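Local coordinates for protein exopolyphosphatase (PDB 3MDQ) that probably hydrolyses inorganic polyphosphate from its chain end, releasing orthophosphate, as an exopolyphosphatase of the Ppx/GppA family, at residues His173-Arg181 against Gln250-Glu258. Numbering follows the deposited sequence. Where two conformers were deposited one is given.
Sequences HDPMREDDR and QLVASTRRE. With SO4 (sulfate ion), chain G.
Asp174 reaches Arg256 with its carboxylate: CG lies anti to the backbone N (chi1 -179°), which carries OD1 to 2.9 Å from Arg256 N. The N-H meets OD1 on its syn side at 161°, tilted 18° out of the carboxylate plane; Thr255, the N-cap of this helix, forms a capping box with Glu258. The Arg256 guanidinium turns instead to Asp271 and Glu267. Pro175, after a cis peptide bond, brings CB to 3.5 Å from Ser254 O. One water accepts from Met176 N and donates to Val252 O and Ser254 O; a second joins Met176 O to Val252 O. In one of its two conformers, Arg181 sets NE 3.6 Å from Val252 CG1, which lies at the guanidinium edge. Within 173-181, His173 ND1 donates to Asp180 OD1 (2.8 Å) in the His173 ring plane, through the syn lone pair of OD1. Arg177 NH1 lies 3.4 Å above one face of that ring, toward the rim. Replacing His173 with alanine would probably leave Asp180 OD1 without this donor and Arg177 NH1 without the ring face beneath it. The contact joins the loop leading into helix 178-191 to the turn between helices 241-253 and 256-260, with Met176, a selenomethionine, touching helix 267-286.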
ATOM      1  N   HIS A 173      -0.061  22.946  -3.199  1.00 11.73           N
ATOM      2  CA  HIS A 173       0.155  23.956  -2.175  1.00 11.89           C
ATOM      3  C   HIS A 173      -0.227  23.457  -0.784  1.00 10.71           C
ATOM      4  O   HIS A 173      -0.937  22.460  -0.624  1.00 11.68           O
ATOM      5  CB  HIS A 173      -0.584  25.235  -2.526  1.00 11.34           C
ATOM      6  CG  HIS A 173      -0.064  25.875  -3.771  1.00 12.26           C
ATOM      7  ND1 HIS A 173      -0.476  25.481  -5.032  1.00 13.08           N
ATOM      8  CD2 HIS A 173       0.860  26.847  -3.954  1.00 16.05           C
ATOM      9  CE1 HIS A 173       0.181  26.195  -5.935  1.00 13.96           C
ATOM     10  NE2 HIS A 173       0.973  27.053  -5.311  1.00 16.41           N
ATOM     11  N   ASP A 174       0.277  24.157   0.224  1.00 11.75           N
ATOM     12  CA  ASP A 174       0.150  23.788   1.629  1.00 10.52           C
ATOM     13  C   ASP A 174      -0.489  24.947   2.378  1.00 10.55           C
ATOM     14  O   ASP A 174       0.223  25.912   2.790  1.00 13.28           O
ATOM     15  CB  ASP A 174       1.552  23.548   2.172  1.00 10.62           C
ATOM     16  CG  ASP A 174       1.568  23.125   3.607  1.00 14.59           C
ATOM     17  OD1 ASP A 174       0.648  22.424   4.037  1.00 12.89           O
ATOM     18  OD2 ASP A 174       2.561  23.450   4.297  1.00 17.87           O
ATOM     19  N   PRO A 175      -1.809  24.923   2.559  1.00  8.89           N
ATOM     20  CA  PRO A 175      -2.779  23.874   2.238  1.00 10.47           C
ATOM     21  C   PRO A 175      -3.264  23.922   0.791  1.00  9.58           C
ATOM     22  O   PRO A 175      -2.982  24.854   0.033  1.00 11.05           O
ATOM     23  CB  PRO A 175      -3.915  24.169   3.200  1.00 10.79           C
ATOM     24  CG  PRO A 175      -3.906  25.637   3.249  1.00 12.38           C
ATOM     25  CD  PRO A 175      -2.441  26.017   3.293  1.00 11.16           C
HETATM   26  N   MSE A 176      -3.976  22.876   0.403  0.50 10.22           N
HETATM   27  CA  MSE A 176      -4.409  22.695  -0.977  0.50 11.51           C
HETATM   28  C   MSE A 176      -5.346  23.813  -1.417  0.50 11.80           C
HETATM   29  O   MSE A 176      -6.180  24.284  -0.646  0.50 11.48           O
HETATM   30  CB  MSE A 176      -5.076  21.319  -1.118  0.50 11.00           C
HETATM   31  CG  MSE A 176      -5.785  21.102  -2.420  0.50  7.16           C
HETATM   32 SE   MSE A 176      -6.419  19.298  -2.676  0.38 14.36          SE
HETATM   33  CE  MSE A 176      -4.631  18.414  -2.579  0.50  7.61           C
ATOM     34  N   ARG A 177      -5.153  24.272  -2.649  1.00 10.15           N
ATOM     35  CA  ARG A 177      -5.948  25.271  -3.258  1.00  9.06           C
ATOM     36  C   ARG A 177      -6.923  24.698  -4.285  1.00 10.74           C
ATOM     37  O   ARG A 177      -6.707  23.622  -4.818  1.00 10.23           O
ATOM     38  CB  ARG A 177      -5.019  26.253  -3.951  1.00 11.79           C
ATOM     39  CG  ARG A 177      -4.062  26.938  -3.017  1.00 10.01           C
ATOM     40  CD  ARG A 177      -3.116  27.838  -3.795  1.00 12.69           C
ATOM     41  NE  ARG A 177      -2.199  28.476  -2.874  1.00 14.70           N
ATOM     42  CZ  ARG A 177      -1.277  29.366  -3.234  1.00 24.56           C
ATOM     43  NH1 ARG A 177      -1.173  29.735  -4.495  1.00 24.01           N
ATOM     44  NH2 ARG A 177      -0.465  29.871  -2.320  1.00 22.95           N
ATOM     45  N   GLU A 178      -7.987  25.441  -4.565  1.00 10.68           N
ATOM     46  CA  GLU A 178      -8.924  25.036  -5.602  1.00 13.23           C
ATOM     47  C   GLU A 178      -8.233  24.675  -6.934  1.00 10.45           C
ATOM     48  O   GLU A 178      -8.564  23.639  -7.548  1.00 11.12           O
ATOM     49  CB  GLU A 178      -9.930  26.148  -5.830  1.00 16.18           C
ATOM     50  CG  GLU A 178     -10.856  25.954  -7.043  1.00 25.89           C
ATOM     51  CD  GLU A 178     -11.663  24.679  -7.029  1.00 36.25           C
ATOM     52  OE1 GLU A 178     -11.762  24.015  -5.972  1.00 39.52           O
ATOM     53  OE2 GLU A 178     -12.218  24.341  -8.111  1.00 47.56           O
ATOM     54  N   ASP A 179      -7.296  25.500  -7.402  1.00  9.76           N
ATOM     55  CA  ASP A 179      -6.588  25.168  -8.626  1.00 10.92           C
ATOM     56  C   ASP A 179      -5.786  23.845  -8.533  1.00 10.65           C
ATOM     57  O   ASP A 179      -5.647  23.119  -9.533  1.00 10.89           O
ATOM     58  CB  ASP A 179      -5.701  26.306  -9.077  1.00 11.57           C
ATOM     59  CG  ASP A 179      -5.103  26.055 -10.450  1.00 13.67           C
ATOM     60  OD1 ASP A 179      -5.865  26.104 -11.450  1.00 14.03           O
ATOM     61  OD2 ASP A 179      -3.893  25.794 -10.519  1.00 13.26           O
ATOM     62  N   ASP A 180      -5.259  23.514  -7.343  1.00 10.05           N
ATOM     63  CA  ASP A 180      -4.593  22.211  -7.132  1.00 10.75           C
ATOM     64  C   ASP A 180      -5.593  21.052  -7.319  1.00  9.19           C
ATOM     65  O   ASP A 180      -5.212  19.996  -7.848  1.00 10.78           O
ATOM     66  CB  ASP A 180      -4.005  22.078  -5.726  1.00 11.06           C
ATOM     67  CG  ASP A 180      -2.972  23.123  -5.378  1.00 13.68           C
ATOM     68  OD1 ASP A 180      -2.332  23.726  -6.277  1.00 13.73           O
ATOM     69  OD2 ASP A 180      -2.780  23.333  -4.147  1.00 12.27           O
ATOM     70  N   ARG A 181      -6.838  21.215  -6.846  0.50 11.40           N
ATOM     71  CA  ARG A 181      -7.863  20.183  -7.016  0.50 11.63           C
ATOM     72  C   ARG A 181      -8.178  19.987  -8.502  0.50 10.87           C
ATOM     73  O   ARG A 181      -8.339  18.844  -8.963  0.50 12.73           O
ATOM     74  CB  ARG A 181      -9.141  20.494  -6.217  0.50 13.60           C
ATOM     75  CG  ARG A 181      -8.929  20.552  -4.708  0.50 16.06           C
ATOM     76  CD  ARG A 181     -10.242  20.776  -3.927  0.50 29.16           C
ATOM     77  NE  ARG A 181      -9.970  21.564  -2.730  0.50 32.88           N
ATOM     78  CZ  ARG A 181     -10.364  22.819  -2.551  0.50 31.42           C
ATOM     79  NH1 ARG A 181     -11.105  23.420  -3.469  0.50 39.27           N
ATOM     80  NH2 ARG A 181     -10.040  23.463  -1.440  0.50 35.64           N
ATOM     81  N   GLN A 250     -11.374  17.473   6.350  1.00 10.02           N
ATOM     82  CA  GLN A 250     -10.339  17.766   7.363  1.00 12.33           C
ATOM     83  C   GLN A 250      -8.943  17.772   6.719  1.00 11.25           C
ATOM     84  O   GLN A 250      -8.177  18.722   6.879  1.00 11.24           O
ATOM     85  CB  GLN A 250     -10.409  16.762   8.530  1.00 11.75           C
ATOM     86  CG  GLN A 250      -9.254  16.881   9.491  1.00 17.41           C
ATOM     87  CD  GLN A 250      -9.206  15.793  10.535  1.00 25.90           C
ATOM     88  OE1 GLN A 250     -10.133  14.988  10.651  1.00 23.62           O
ATOM     89  NE2 GLN A 250      -8.110  15.753  11.291  1.00 24.03           N
ATOM     90  N   LEU A 251      -8.626  16.745   5.938  1.00 10.89           N
ATOM     91  CA  LEU A 251      -7.275  16.642   5.402  1.00  9.61           C
ATOM     92  C   LEU A 251      -7.035  17.632   4.254  1.00  9.86           C
ATOM     93  O   LEU A 251      -5.942  18.170   4.151  1.00 11.14           O
ATOM     94  CB  LEU A 251      -7.018  15.195   4.966  1.00 10.79           C
ATOM     95  CG  LEU A 251      -6.888  14.240   6.133  1.00 11.21           C
ATOM     96  CD1 LEU A 251      -6.979  12.751   5.659  1.00 13.62           C
ATOM     97  CD2 LEU A 251      -5.587  14.449   6.916  1.00 15.52           C
ATOM     98  N   VAL A 252      -8.036  17.897   3.412  1.00 10.03           N
ATOM     99  CA  VAL A 252      -7.875  18.907   2.354  1.00  9.60           C
ATOM    100  C   VAL A 252      -7.605  20.300   2.984  1.00 11.90           C
ATOM    101  O   VAL A 252      -6.828  21.087   2.439  1.00 12.73           O
ATOM    102  CB  VAL A 252      -9.049  18.898   1.384  1.00 12.81           C
ATOM    103  CG1 VAL A 252      -9.062  20.161   0.496  1.00 17.83           C
ATOM    104  CG2 VAL A 252      -9.018  17.614   0.588  1.00 14.51           C
ATOM    105  N   ALA A 253      -8.216  20.598   4.116  1.00  9.95           N
ATOM    106  CA  ALA A 253      -8.016  21.904   4.771  1.00 10.24           C
ATOM    107  C   ALA A 253      -6.674  21.996   5.502  1.00 11.86           C
ATOM    108  O   ALA A 253      -6.217  23.079   5.791  1.00 12.52           O
ATOM    109  CB  ALA A 253      -9.159  22.201   5.764  1.00 11.93           C
ATOM    110  N   SER A 254      -6.091  20.854   5.837  1.00 10.19           N
ATOM    111  CA  SER A 254      -4.941  20.755   6.702  1.00 10.23           C
ATOM    112  C   SER A 254      -3.639  21.222   6.067  1.00 11.05           C
ATOM    113  O   SER A 254      -3.434  21.127   4.855  1.00 11.67           O
ATOM    114  CB  SER A 254      -4.780  19.301   7.221  1.00 10.03           C
ATOM    115  OG  SER A 254      -4.255  18.452   6.187  1.00 10.75           O
ATOM    116  N   THR A 255      -2.735  21.692   6.929  1.00 11.18           N
ATOM    117  CA  THR A 255      -1.358  21.877   6.541  1.00  9.99           C
ATOM    118  C   THR A 255      -0.514  20.648   6.856  1.00  9.69           C
ATOM    119  O   THR A 255      -0.874  19.827   7.683  1.00 10.98           O
ATOM    120  CB  THR A 255      -0.736  23.102   7.238  1.00 11.63           C
ATOM    121  OG1 THR A 255      -0.610  22.798   8.618  1.00 12.45           O
ATOM    122  CG2 THR A 255      -1.578  24.336   7.057  1.00 14.69           C
ATOM    123  N   ARG A 256       0.627  20.543   6.190  1.00 10.98           N
ATOM    124  CA  ARG A 256       1.574  19.476   6.469  1.00 11.77           C
ATOM    125  C   ARG A 256       1.913  19.427   7.969  1.00 11.47           C
ATOM    126  O   ARG A 256       1.933  18.364   8.590  1.00 11.64           O
ATOM    127  CB  ARG A 256       2.865  19.652   5.651  1.00 12.32           C
ATOM    128  CG  ARG A 256       3.905  18.606   5.953  1.00 17.75           C
ATOM    129  CD  ARG A 256       5.178  18.833   5.122  1.00 18.57           C
ATOM    130  NE  ARG A 256       6.244  17.965   5.606  1.00 20.46           N
ATOM    131  CZ  ARG A 256       7.169  18.307   6.490  1.00 19.71           C
ATOM    132  NH1 ARG A 256       7.194  19.528   7.021  1.00 22.45           N
ATOM    133  NH2 ARG A 256       8.068  17.406   6.847  1.00 30.18           N
ATOM    134  N   ARG A 257       2.202  20.588   8.548  0.50 12.06           N
ATOM    135  CA  ARG A 257       2.557  20.649   9.962  0.50 12.12           C
ATOM    136  C   ARG A 257       1.453  20.106  10.855  0.50 11.82           C
ATOM    137  O   ARG A 257       1.724  19.383  11.809  0.50 13.10           O
ATOM    138  CB  ARG A 257       2.899  22.090  10.343  0.50 12.33           C
ATOM    139  CG  ARG A 257       3.338  22.251  11.771  0.50 15.16           C
ATOM    140  CD  ARG A 257       4.556  21.428  12.068  0.50 19.14           C
ATOM    141  NE  ARG A 257       5.709  21.776  11.249  0.50 15.95           N
ATOM    142  CZ  ARG A 257       6.890  21.187  11.388  0.50 21.44           C
ATOM    143  NH1 ARG A 257       7.029  20.243  12.312  0.50 23.92           N
ATOM    144  NH2 ARG A 257       7.915  21.536  10.619  0.50 28.60           N
ATOM    145  N   GLU A 258       0.201  20.430  10.551  1.00 11.42           N
ATOM    146  CA  GLU A 258      -0.945  19.890  11.311  1.00 12.05           C
ATOM    147  C   GLU A 258      -1.029  18.375  11.170  1.00 14.12           C
ATOM    148  O   GLU A 258      -1.311  17.662  12.129  1.00 15.28           O
ATOM    149  CB  GLU A 258      -2.250  20.495  10.857  1.00 12.45           C
ATOM    150  CG  GLU A 258      -2.378  21.959  11.272  1.00 14.01           C
ATOM    151  CD  GLU A 258      -3.526  22.700  10.631  1.00 18.14           C
ATOM    152  OE1 GLU A 258      -4.036  22.324   9.544  1.00 15.89           O
ATOM    153  OE2 GLU A 258      -3.878  23.752  11.210  1.00 26.42           O
TER
HETATM  154  S   SO4 G 320       3.304  26.332  -0.908  0.70 21.55           S
HETATM  155  O1  SO4 G 320       3.580  27.302  -1.977  0.70 23.12           O
HETATM  156  O2  SO4 G 320       3.699  25.036  -1.495  0.70 27.95           O
HETATM  157  O3  SO4 G 320       1.953  26.440  -0.466  0.70 16.03           O
HETATM  158  O4  SO4 G 320       4.162  26.596   0.252  0.70 29.15           O
HETATM  159  O   HOH W   1      -4.077  20.548   2.242  1.00 10.77           O
HETATM  160  O   HOH W   2      -7.186  23.745   1.771  1.00 12.68           O